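Local structure of recombinant Amphinase-2 (2P6Z) at residues G54-I59 / N104-F109; T64-K69 / C98-D103; Q74-T79 / N92-I97. The protein cleaves RNA as an endonuclease, acting on polymers such as poly(U) and poly(C) and on CpA and UpA, and is toxic to cultured carcinoma cells. All coordinates share one frame; numbering follows the deposited sequence. Where two conformers were deposited one is given.

Contact 1: G54-I59 / N104-F109; sequences GPVKEI and NYPVHF
K57 reaches from the short helix 53-57 along the start of strand 105-112 and carries most of this contact. With CG anti to the backbone N (chi1 -164°) and every later torsion near 180°, the lysine chain runs straight out beside Y105, both side chains pointing the same way. On the way K57 CG passes 3.4 Å from N104 O. Its end comes alongside the ring, where K57 NZ lies 3.3 Å from Y105 CE2, approaching obliquely. No hydrogen bond joins the two segments, and the ammonium meets carbon here.

The buried part is at P106. Its ring packs on the helix and lies at about a right angle to the lysine chain: P106 CG sits 3.8 Å from K57 CA and 3.7 Å from V56 O, while P106 CD rests 4.0 Å from K57 CG. V56 adds a more distant touch, its CG1 4.4 Å from P106 CG. Both V56 and P106 are buried. Toward the partly exposed Y105 and N104 the packing gives way to the solvent side, where the asparagine was modelled in two conformers.

In this ribonuclease fold the contact sets the short helix 53-57 beside the start of strand 105-112. W9 of helix 5-16 meets the Y105 ring, with planes inclined, and also touches P106; I99 of strand 87-102 packs on P106, and I49 of strand 45-50 on V56.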
loop_
_atom_site.group_PDB
_atom_site.type_symbol
_atom_site.label_atom_id
_atom_site.label_comp_id
_atom_site.label_asym_id
_atom_site.label_seq_id
_atom_site.Cartn_x
_atom_site.Cartn_y
_atom_site.Cartn_z
ATOM N N GLY A 54 -2.616 7.035 9.904
ATOM C CA GLY A 54 -3.381 6.627 11.086
ATOM C C GLY A 54 -4.492 5.603 10.833
ATOM O O GLY A 54 -4.494 4.530 11.440
ATOM N N PRO A 55 -5.469 5.937 9.967
ATOM C CA PRO A 55 -6.496 4.956 9.604
ATOM C C PRO A 55 -5.967 3.602 9.084
ATOM O O PRO A 55 -6.545 2.576 9.416
ATOM C CB PRO A 55 -7.313 5.686 8.540
ATOM C CG PRO A 55 -7.186 7.119 8.917
ATOM C CD PRO A 55 -5.747 7.251 9.354
ATOM N N VAL A 56 -4.880 3.594 8.308
ATOM C CA VAL A 56 -4.285 2.316 7.865
ATOM C C VAL A 56 -3.700 1.551 9.063
ATOM O O VAL A 56 -3.882 0.343 9.204
ATOM C CB VAL A 56 -3.200 2.499 6.779
ATOM C CG1 VAL A 56 -2.683 1.137 6.323
ATOM C CG2 VAL A 56 -3.754 3.270 5.575
ATOM N N LYS A 57 -3.008 2.274 9.929
ATOM C CA LYS A 57 -2.440 1.689 11.135
ATOM C C LYS A 57 -3.531 1.107 12.052
ATOM O O LYS A 57 -3.315 0.081 12.705
ATOM C CB LYS A 57 -1.567 2.729 11.859
ATOM C CG LYS A 57 -0.643 2.127 12.874
ATOM C CD LYS A 57 0.362 3.134 13.418
ATOM C CE LYS A 57 1.263 2.442 14.432
ATOM N NZ LYS A 57 2.300 3.365 14.970
ATOM N N GLU A 58 -4.714 1.724 12.040
ATOM C CA GLU A 58 -5.741 1.247 12.948
ATOM C C GLU A 58 -6.431 -0.036 12.482
ATOM O O GLU A 58 -7.193 -0.628 13.229
ATOM C CB GLU A 58 -6.713 2.358 13.342
ATOM C CG GLU A 58 -6.040 3.494 14.128
ATOM C CD GLU A 58 -4.858 3.035 14.985
ATOM O OE1 GLU A 58 -5.068 2.279 15.965
ATOM O OE2 GLU A 58 -3.712 3.442 14.676
ATOM N N ILE A 59 -6.094 -0.505 11.285
ATOM C CA ILE A 59 -6.482 -1.861 10.847
ATOM C C ILE A 59 -5.945 -2.894 11.860
ATOM O O ILE A 59 -6.571 -3.929 12.109
ATOM C CB ILE A 59 -5.963 -2.183 9.415
ATOM C CG1 ILE A 59 -6.632 -1.278 8.375
ATOM C CG2 ILE A 59 -6.198 -3.678 9.053
ATOM C CD1 ILE A 59 -5.909 -1.241 7.001
ATOM N N ASN A 104 0.711 -3.559 16.528
ATOM C CA ASN A 104 -0.022 -2.395 16.042
ATOM C C ASN A 104 0.438 -1.906 14.660
ATOM O O ASN A 104 -0.088 -0.928 14.134
ATOM C CB ASN A 104 0.066 -1.255 17.075
ATOM C CG ASN A 104 1.489 -1.026 17.596
ATOM O OD1 ASN A 104 2.167 -1.954 18.056
ATOM N ND2 ASN A 104 1.933 0.225 17.544
ATOM N N TYR A 105 1.443 -2.575 14.094
ATOM C CA TYR A 105 2.071 -2.117 12.846
ATOM C C TYR A 105 1.712 -2.915 11.602
ATOM O O TYR A 105 1.998 -4.099 11.546
ATOM C CB TYR A 105 3.592 -2.150 12.973
ATOM C CG TYR A 105 4.148 -1.185 13.975
ATOM C CD1 TYR A 105 4.651 -1.638 15.191
ATOM C CD2 TYR A 105 4.178 0.181 13.710
ATOM C CE1 TYR A 105 5.172 -0.752 16.122
ATOM C CE2 TYR A 105 4.706 1.080 14.641
ATOM C CZ TYR A 105 5.192 0.604 15.837
ATOM O OH TYR A 105 5.708 1.485 16.763
ATOM N N PRO A 106 1.134 -2.250 10.579
ATOM C CA PRO A 106 1.062 -2.877 9.263
ATOM C C PRO A 106 2.472 -3.123 8.742
ATOM O O PRO A 106 3.281 -2.196 8.701
ATOM C CB PRO A 106 0.364 -1.815 8.406
ATOM C CG PRO A 106 -0.393 -0.975 9.395
ATOM C CD PRO A 106 0.510 -0.914 10.582
ATOM N N VAL A 107 2.771 -4.363 8.371
ATOM C CA VAL A 107 4.096 -4.695 7.853
ATOM C C VAL A 107 4.091 -5.305 6.450
ATOM O O VAL A 107 5.151 -5.487 5.852
ATOM C CB VAL A 107 4.886 -5.607 8.823
ATOM C CG1 VAL A 107 5.072 -4.907 10.174
ATOM C CG2 VAL A 107 4.191 -6.966 8.992
ATOM N N HIS A 108 2.909 -5.625 5.923
ATOM C CA HIS A 108 2.856 -6.217 4.598
ATOM C C HIS A 108 1.506 -6.071 3.923
ATOM O O HIS A 108 0.480 -6.295 4.548
ATOM C CB HIS A 108 3.255 -7.702 4.647
ATOM C CG HIS A 108 3.487 -8.286 3.293
ATOM N ND1 HIS A 108 4.693 -8.178 2.633
ATOM C CD2 HIS A 108 2.650 -8.932 2.450
ATOM C CE1 HIS A 108 4.597 -8.755 1.450
ATOM N NE2 HIS A 108 3.366 -9.215 1.312
ATOM N N PHE A 109 1.524 -5.715 2.636
ATOM C CA PHE A 109 0.304 -5.696 1.840
ATOM C C PHE A 109 0.058 -7.089 1.274
ATOM O O PHE A 109 0.843 -7.574 0.454
ATOM C CB PHE A 109 0.395 -4.667 0.703
ATOM C CG PHE A 109 -0.914 -4.441 -0.011
ATOM C CD1 PHE A 109 -1.240 -5.181 -1.146
ATOM C CD2 PHE A 109 -1.836 -3.508 0.473
ATOM C CE1 PHE A 109 -2.467 -4.988 -1.808
ATOM C CE2 PHE A 109 -3.046 -3.304 -0.172
ATOM C CZ PHE A 109 -3.363 -4.057 -1.317
#

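Contact 2: T64-K69 / C98-D103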
loop_
_atom_site.group_PDB
_atom_site.type_symbol
_atom_site.label_atom_id
_atom_site.label_comp_id
_atom_site.label_asym_id
_atom_site.label_seq_id
_atom_site.Cartn_x
_atom_site.Cartn_y
_atom_site.Cartn_z
ATOM N N THR A 64 -2.697 -8.615 17.711
ATOM C CA THR A 64 -1.608 -8.975 18.599
ATOM C C THR A 64 -0.798 -10.063 17.913
ATOM O O THR A 64 -1.363 -10.930 17.250
ATOM C CB THR A 64 -2.111 -9.473 19.975
ATOM O OG1 THR A 64 -3.036 -10.545 19.788
ATOM C CG2 THR A 64 -2.817 -8.349 20.747
ATOM N N GLY A 65 0.516 -10.007 18.071
ATOM C CA GLY A 65 1.420 -10.886 17.340
ATOM C C GLY A 65 1.379 -10.604 15.849
ATOM O O GLY A 65 1.001 -9.498 15.425
ATOM N N ARG A 66 1.757 -11.610 15.060
ATOM C CA ARG A 66 1.731 -11.514 13.598
ATOM C C ARG A 66 0.482 -12.191 13.015
ATOM O O ARG A 66 0.307 -13.408 13.108
ATOM C CB ARG A 66 2.996 -12.095 12.967
ATOM C CG ARG A 66 3.058 -11.820 11.461
ATOM C CD ARG A 66 4.320 -12.308 10.818
ATOM N NE ARG A 66 4.202 -13.660 10.300
ATOM C CZ ARG A 66 4.101 -13.971 9.010
ATOM N NH1 ARG A 66 4.099 -13.025 8.078
ATOM N NH2 ARG A 66 3.995 -15.239 8.650
ATOM N N VAL A 67 -0.371 -11.386 12.403
ATOM C CA VAL A 67 -1.670 -11.859 11.927
ATOM C C VAL A 67 -2.170 -10.988 10.775
ATOM O O VAL A 67 -2.040 -9.762 10.823
ATOM C CB VAL A 67 -2.712 -11.928 13.096
ATOM C CG1 VAL A 67 -2.844 -10.576 13.851
ATOM C CG2 VAL A 67 -4.071 -12.437 12.597
ATOM N N ASN A 68 -2.737 -11.622 9.744
ATOM C CA ASN A 68 -3.382 -10.873 8.660
ATOM C C ASN A 68 -4.725 -10.336 9.122
ATOM O O ASN A 68 -5.536 -11.087 9.671
ATOM C CB ASN A 68 -3.593 -11.730 7.397
ATOM C CG ASN A 68 -2.309 -12.029 6.672
ATOM O OD1 ASN A 68 -1.229 -11.572 7.066
ATOM N ND2 ASN A 68 -2.409 -12.806 5.601
ATOM N N LYS A 69 -4.943 -9.041 8.897
ATOM C CA LYS A 69 -6.194 -8.374 9.254
ATOM C C LYS A 69 -6.806 -7.682 8.047
ATOM O O LYS A 69 -6.087 -7.085 7.234
ATOM C CB LYS A 69 -5.966 -7.331 10.367
ATOM C CG LYS A 69 -5.629 -7.907 11.732
ATOM C CD LYS A 69 -6.870 -8.336 12.498
ATOM C CE LYS A 69 -6.470 -9.163 13.705
ATOM N NZ LYS A 69 -7.631 -9.853 14.317
ATOM N N CYS A 98 -6.297 -6.215 2.801
ATOM C CA CYS A 98 -5.813 -7.225 3.720
ATOM C C CYS A 98 -4.323 -6.979 3.952
ATOM O O CYS A 98 -3.543 -6.994 3.002
ATOM C CB CYS A 98 -6.019 -8.615 3.107
ATOM S SG CYS A 98 -5.401 -9.955 4.125
ATOM N N ILE A 99 -3.942 -6.740 5.202
ATOM C CA ILE A 99 -2.528 -6.484 5.537
ATOM C C ILE A 99 -2.030 -7.450 6.599
ATOM O O ILE A 99 -2.828 -8.039 7.339
ATOM C CB ILE A 99 -2.274 -5.011 5.990
ATOM C CG1 ILE A 99 -3.112 -4.665 7.225
ATOM C CG2 ILE A 99 -2.552 -4.041 4.843
ATOM C CD1 ILE A 99 -2.764 -3.342 7.870
ATOM N N THR A 100 -0.716 -7.633 6.666
ATOM C CA THR A 100 -0.129 -8.352 7.784
ATOM C C THR A 100 0.175 -7.327 8.864
ATOM O O THR A 100 0.888 -6.357 8.606
ATOM C CB THR A 100 1.184 -9.041 7.398
ATOM O OG1 THR A 100 0.997 -9.779 6.184
ATOM C CG2 THR A 100 1.655 -9.973 8.514
ATOM N N CYS A 101 -0.377 -7.547 10.054
ATOM C CA CYS A 101 -0.049 -6.763 11.242
ATOM C C CYS A 101 1.024 -7.484 12.041
ATOM O O CYS A 101 0.959 -8.690 12.215
ATOM C CB CYS A 101 -1.287 -6.602 12.115
ATOM S SG CYS A 101 -2.628 -5.699 11.363
ATOM N N ARG A 102 2.037 -6.755 12.492
ATOM C CA ARG A 102 2.850 -7.236 13.601
ATOM C C ARG A 102 2.528 -6.290 14.738
ATOM O O ARG A 102 2.878 -5.114 14.693
ATOM C CB ARG A 102 4.344 -7.248 13.269
ATOM C CG ARG A 102 4.755 -8.390 12.357
ATOM C CD ARG A 102 6.262 -8.374 12.123
ATOM N NE ARG A 102 6.711 -9.490 11.291
ATOM C CZ ARG A 102 7.011 -10.704 11.758
ATOM N NH1 ARG A 102 6.902 -10.984 13.056
ATOM N NH2 ARG A 102 7.409 -11.650 10.917
ATOM N N ASP A 103 1.805 -6.797 15.727
ATOM C CA ASP A 103 1.235 -5.964 16.770
ATOM C C ASP A 103 0.441 -4.805 16.137
ATOM O O ASP A 103 -0.410 -5.056 15.278
ATOM C CB ASP A 103 2.331 -5.537 17.760
ATOM C CG ASP A 103 3.000 -6.735 18.416
ATOM O OD1 ASP A 103 2.271 -7.610 18.930
ATOM O OD2 ASP A 103 4.240 -6.827 18.403
HETATM O O HOH W 1 5.963 -10.167 8.503
#
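I99 O is gripped by two groups of the partner strand: K69 N donates a 2.8 Å hydrogen bond nearly in line with the carbonyl, and N68 CA, 3.2 Å from the same I99 O, turns its hydrogen on it. Strands 66-70 and 87-102 pair antiparallel here, within the curved sheet of the pancreatic ribonuclease fold. V67 with C101 and K69 with I99 are the hydrogen-bonded pairs; N68 with T100 is the non-hydrogen-bonded pair between them, and R66 with R102 is another beyond V67.

On the face shared by R66, N68, T100 and R102, T100 OG1 donates to N68 OD1 at 3.0 Å, tilted 34° from the amide plane, and T100 CG2 packs on R66 CG. T100 also touches the probable proton donor H108.

Farther along, R66 starts extended, CG anti to the backbone N, laying its CD over one face of the R102 guanidinium, 3.2 Å from R102 NH2, and bends only at chi3; the guanidinium planes are 23° apart. Any repulsion is probably eased by water 1, which accepts from R102 NE at 3.0 Å and weakly from R66 NH1, and by E8, a long, weak partner of R102. An alanine replacing R102 would probably uncover the R66 CD methylene and deprive water 1 of its firmer donor.

The opposite face holds the C101-C60 disulfide: K69 CG rests 3.7 Å from C101 SG. Where the pairing ends, D103 N donates to G65 O at 2.8 Å, and G65 N returns a 3.1 Å bond to D103 OD1, meeting it from above the carboxylate plane.

Contact 3: Q74-T79 / N92-I97; sequences QFTLTT and NTTNFI. With NA (sodium ion), chain C.
The F96 ring carries Q74 on one face: Q74 CG stands 3.7 Å from the ring centroid and 7° off the normal, a CH-pi contact over the ring centre. The Q74 amide is tilted 37° to that ring, and K114 makes a cation-pi contact with F96. The F75 ring meets I97 obliquely, its CD1 4.1 Å from I97 CG1, and it also touches I49 and S51.

These groups close the open end of the beta hairpin formed by strands 75-84 and 87-102. F75 with N95 and L77 with T93 are its hydrogen-bonded pairs here; L77 N reaches T93 O at 2.7 Å, almost straight onto the carbonyl. On the face of F75 and L77, L77 CD2 packs 3.8 Å from I97 CG2, and the leucine side chain comes close to T47, part of the probable substrate site. The other face holds T76, T94, T78 and N92. T78 OG1 is hydrogen-bonded outside the hairpin to H50 of strand 45-50.

Near the hairpin's outer surface a sodium ion joins the two segments. T94 grips it twice, because OG1 sits between the backbone N and the carbonyl carbon (chi1 55°) and turns to the ion beside its own carbonyl. The sodium ion lies 2.5 Å from T94 O and 3.0 Å from T94 OG1; Q74 OE1 binds it at 2.9 Å, and waters 2 and 3 complete the set, each 2.4 Å from the ion.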
loop_
_atom_site.group_PDB
_atom_site.type_symbol
_atom_site.label_atom_id
_atom_site.label_comp_id
_atom_site.label_asym_id
_atom_site.label_seq_id
_atom_site.Cartn_x
_atom_site.Cartn_y
_atom_site.Cartn_z
ATOM N N GLN A 74 -13.549 0.658 3.488
ATOM C CA GLN A 74 -12.906 0.624 2.185
ATOM C C GLN A 74 -11.974 1.819 2.026
ATOM O O GLN A 74 -12.173 2.869 2.646
ATOM C CB GLN A 74 -13.936 0.601 1.061
ATOM C CG GLN A 74 -14.813 -0.642 1.069
ATOM C CD GLN A 74 -15.764 -0.678 -0.094
ATOM O OE1 GLN A 74 -15.358 -0.600 -1.256
ATOM N NE2 GLN A 74 -17.041 -0.800 0.207
ATOM N N PHE A 75 -10.959 1.648 1.189
ATOM C CA PHE A 75 -9.994 2.709 0.927
ATOM C C PHE A 75 -10.000 2.976 -0.561
ATOM O O PHE A 75 -10.320 2.087 -1.348
ATOM C CB PHE A 75 -8.580 2.285 1.370
ATOM C CG PHE A 75 -8.373 2.302 2.858
ATOM C CD1 PHE A 75 -8.531 1.146 3.609
ATOM C CD2 PHE A 75 -8.004 3.478 3.508
ATOM C CE1 PHE A 75 -8.349 1.159 4.987
ATOM C CE2 PHE A 75 -7.813 3.502 4.880
ATOM C CZ PHE A 75 -7.991 2.339 5.627
ATOM N N THR A 76 -9.663 4.208 -0.943
ATOM C CA THR A 76 -9.374 4.516 -2.337
ATOM C C THR A 76 -7.977 3.979 -2.678
ATOM O O THR A 76 -6.994 4.283 -1.978
ATOM C CB THR A 76 -9.432 6.031 -2.611
ATOM O OG1 THR A 76 -10.742 6.529 -2.289
ATOM C CG2 THR A 76 -9.167 6.294 -4.074
ATOM N N LEU A 77 -7.909 3.188 -3.749
ATOM C CA LEU A 77 -6.689 2.489 -4.147
ATOM C C LEU A 77 -6.308 2.770 -5.598
ATOM O O LEU A 77 -7.147 2.670 -6.492
ATOM C CB LEU A 77 -6.867 0.970 -3.984
ATOM C CG LEU A 77 -7.352 0.387 -2.655
ATOM C CD1 LEU A 77 -7.592 -1.110 -2.809
ATOM C CD2 LEU A 77 -6.363 0.684 -1.519
ATOM N N THR A 78 -5.042 3.090 -5.830
ATOM C CA THR A 78 -4.522 3.167 -7.192
ATOM C C THR A 78 -3.696 1.927 -7.467
ATOM O O THR A 78 -2.840 1.568 -6.664
ATOM C CB THR A 78 -3.675 4.430 -7.438
ATOM O OG1 THR A 78 -4.525 5.576 -7.388
ATOM C CG2 THR A 78 -2.999 4.386 -8.818
ATOM N N THR A 79 -3.979 1.278 -8.594
ATOM C CA THR A 79 -3.175 0.149 -9.055
ATOM C C THR A 79 -2.306 0.589 -10.229
ATOM O O THR A 79 -2.799 1.176 -11.203
ATOM C CB THR A 79 -4.054 -1.061 -9.453
ATOM O OG1 THR A 79 -4.846 -1.457 -8.328
ATOM C CG2 THR A 79 -3.186 -2.252 -9.910
ATOM N N ASN A 92 -8.024 3.256 -10.612
ATOM C CA ASN A 92 -8.363 3.391 -9.216
ATOM C C ASN A 92 -9.708 2.786 -8.894
ATOM O O ASN A 92 -10.595 2.682 -9.755
ATOM C CB ASN A 92 -8.282 4.853 -8.756
ATOM C CG ASN A 92 -9.315 5.729 -9.411
ATOM O OD1 ASN A 92 -10.359 5.996 -8.828
ATOM N ND2 ASN A 92 -9.029 6.194 -10.627
ATOM N N THR A 93 -9.831 2.364 -7.644
ATOM C CA THR A 93 -11.056 1.779 -7.156
ATOM C C THR A 93 -11.099 1.943 -5.647
ATOM O O THR A 93 -10.152 2.455 -5.019
ATOM C CB THR A 93 -11.198 0.283 -7.600
ATOM O OG1 THR A 93 -12.571 -0.125 -7.500
ATOM C CG2 THR A 93 -10.297 -0.642 -6.788
ATOM N N THR A 94 -12.218 1.561 -5.065
ATOM C CA THR A 94 -12.286 1.474 -3.623
ATOM C C THR A 94 -12.507 0.019 -3.290
ATOM O O THR A 94 -13.211 -0.708 -4.016
ATOM C CB THR A 94 -13.403 2.351 -3.044
ATOM O OG1 THR A 94 -14.642 2.001 -3.671
ATOM C CG2 THR A 94 -13.110 3.814 -3.323
ATOM N N ASN A 95 -11.872 -0.409 -2.209
ATOM C CA ASN A 95 -12.030 -1.755 -1.689
ATOM C C ASN A 95 -11.444 -1.820 -0.291
ATOM O O ASN A 95 -10.696 -0.926 0.133
ATOM C CB ASN A 95 -11.356 -2.794 -2.604
ATOM C CG ASN A 95 -11.970 -4.185 -2.471
ATOM O OD1 ASN A 95 -12.767 -4.445 -1.574
ATOM N ND2 ASN A 95 -11.592 -5.083 -3.364
ATOM N N PHE A 96 -11.809 -2.874 0.426
ATOM C CA PHE A 96 -11.139 -3.234 1.648
ATOM C C PHE A 96 -9.728 -3.674 1.267
ATOM O O PHE A 96 -9.435 -3.943 0.090
ATOM C CB PHE A 96 -11.877 -4.385 2.349
ATOM C CG PHE A 96 -13.336 -4.102 2.618
ATOM C CD1 PHE A 96 -14.320 -4.611 1.776
ATOM C CD2 PHE A 96 -13.718 -3.326 3.715
ATOM C CE1 PHE A 96 -15.678 -4.349 2.012
ATOM C CE2 PHE A 96 -15.072 -3.059 3.963
ATOM C CZ PHE A 96 -16.046 -3.568 3.111
ATOM N N ILE A 97 -8.850 -3.711 2.256
ATOM C CA ILE A 97 -7.517 -4.277 2.054
ATOM C C ILE A 97 -7.222 -5.316 3.123
ATOM O O ILE A 97 -7.821 -5.301 4.203
ATOM C CB ILE A 97 -6.408 -3.203 2.028
ATOM C CG1 ILE A 97 -6.398 -2.380 3.334
ATOM C CG2 ILE A 97 -6.540 -2.331 0.769
ATOM C CD1 ILE A 97 -5.234 -1.346 3.411
HETATM NA NA NA C . -15.710 -0.744 -4.108
HETATM O O HOH W 2 -17.593 0.605 -3.540
HETATM O O HOH W 3 -15.357 -3.005 -4.652
#

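In the fold
Strand 87-102 runs through contacts 2 and 3, whose centres are about 19 Å apart and which meet only through adjoining sequence. The strand of contact 1 pairs with that of contact 2 through a classic beta bulge in which V107 and H108 both face T100: V107 N lies 2.8 Å from T100 O, and T100 N 2.8 Å from H108 O. Toward contact 3, F109 CE2 packs 3.7 Å from I97 CG2. F109 stacks on H16, the probable proton acceptor, whose side chain is about 7 Å from those of V56, I99 and I97. All three contacts come near what is probably the catalytic site, contact 1 holding H108, the probable proton donor; the sodium ion belongs to contact 3.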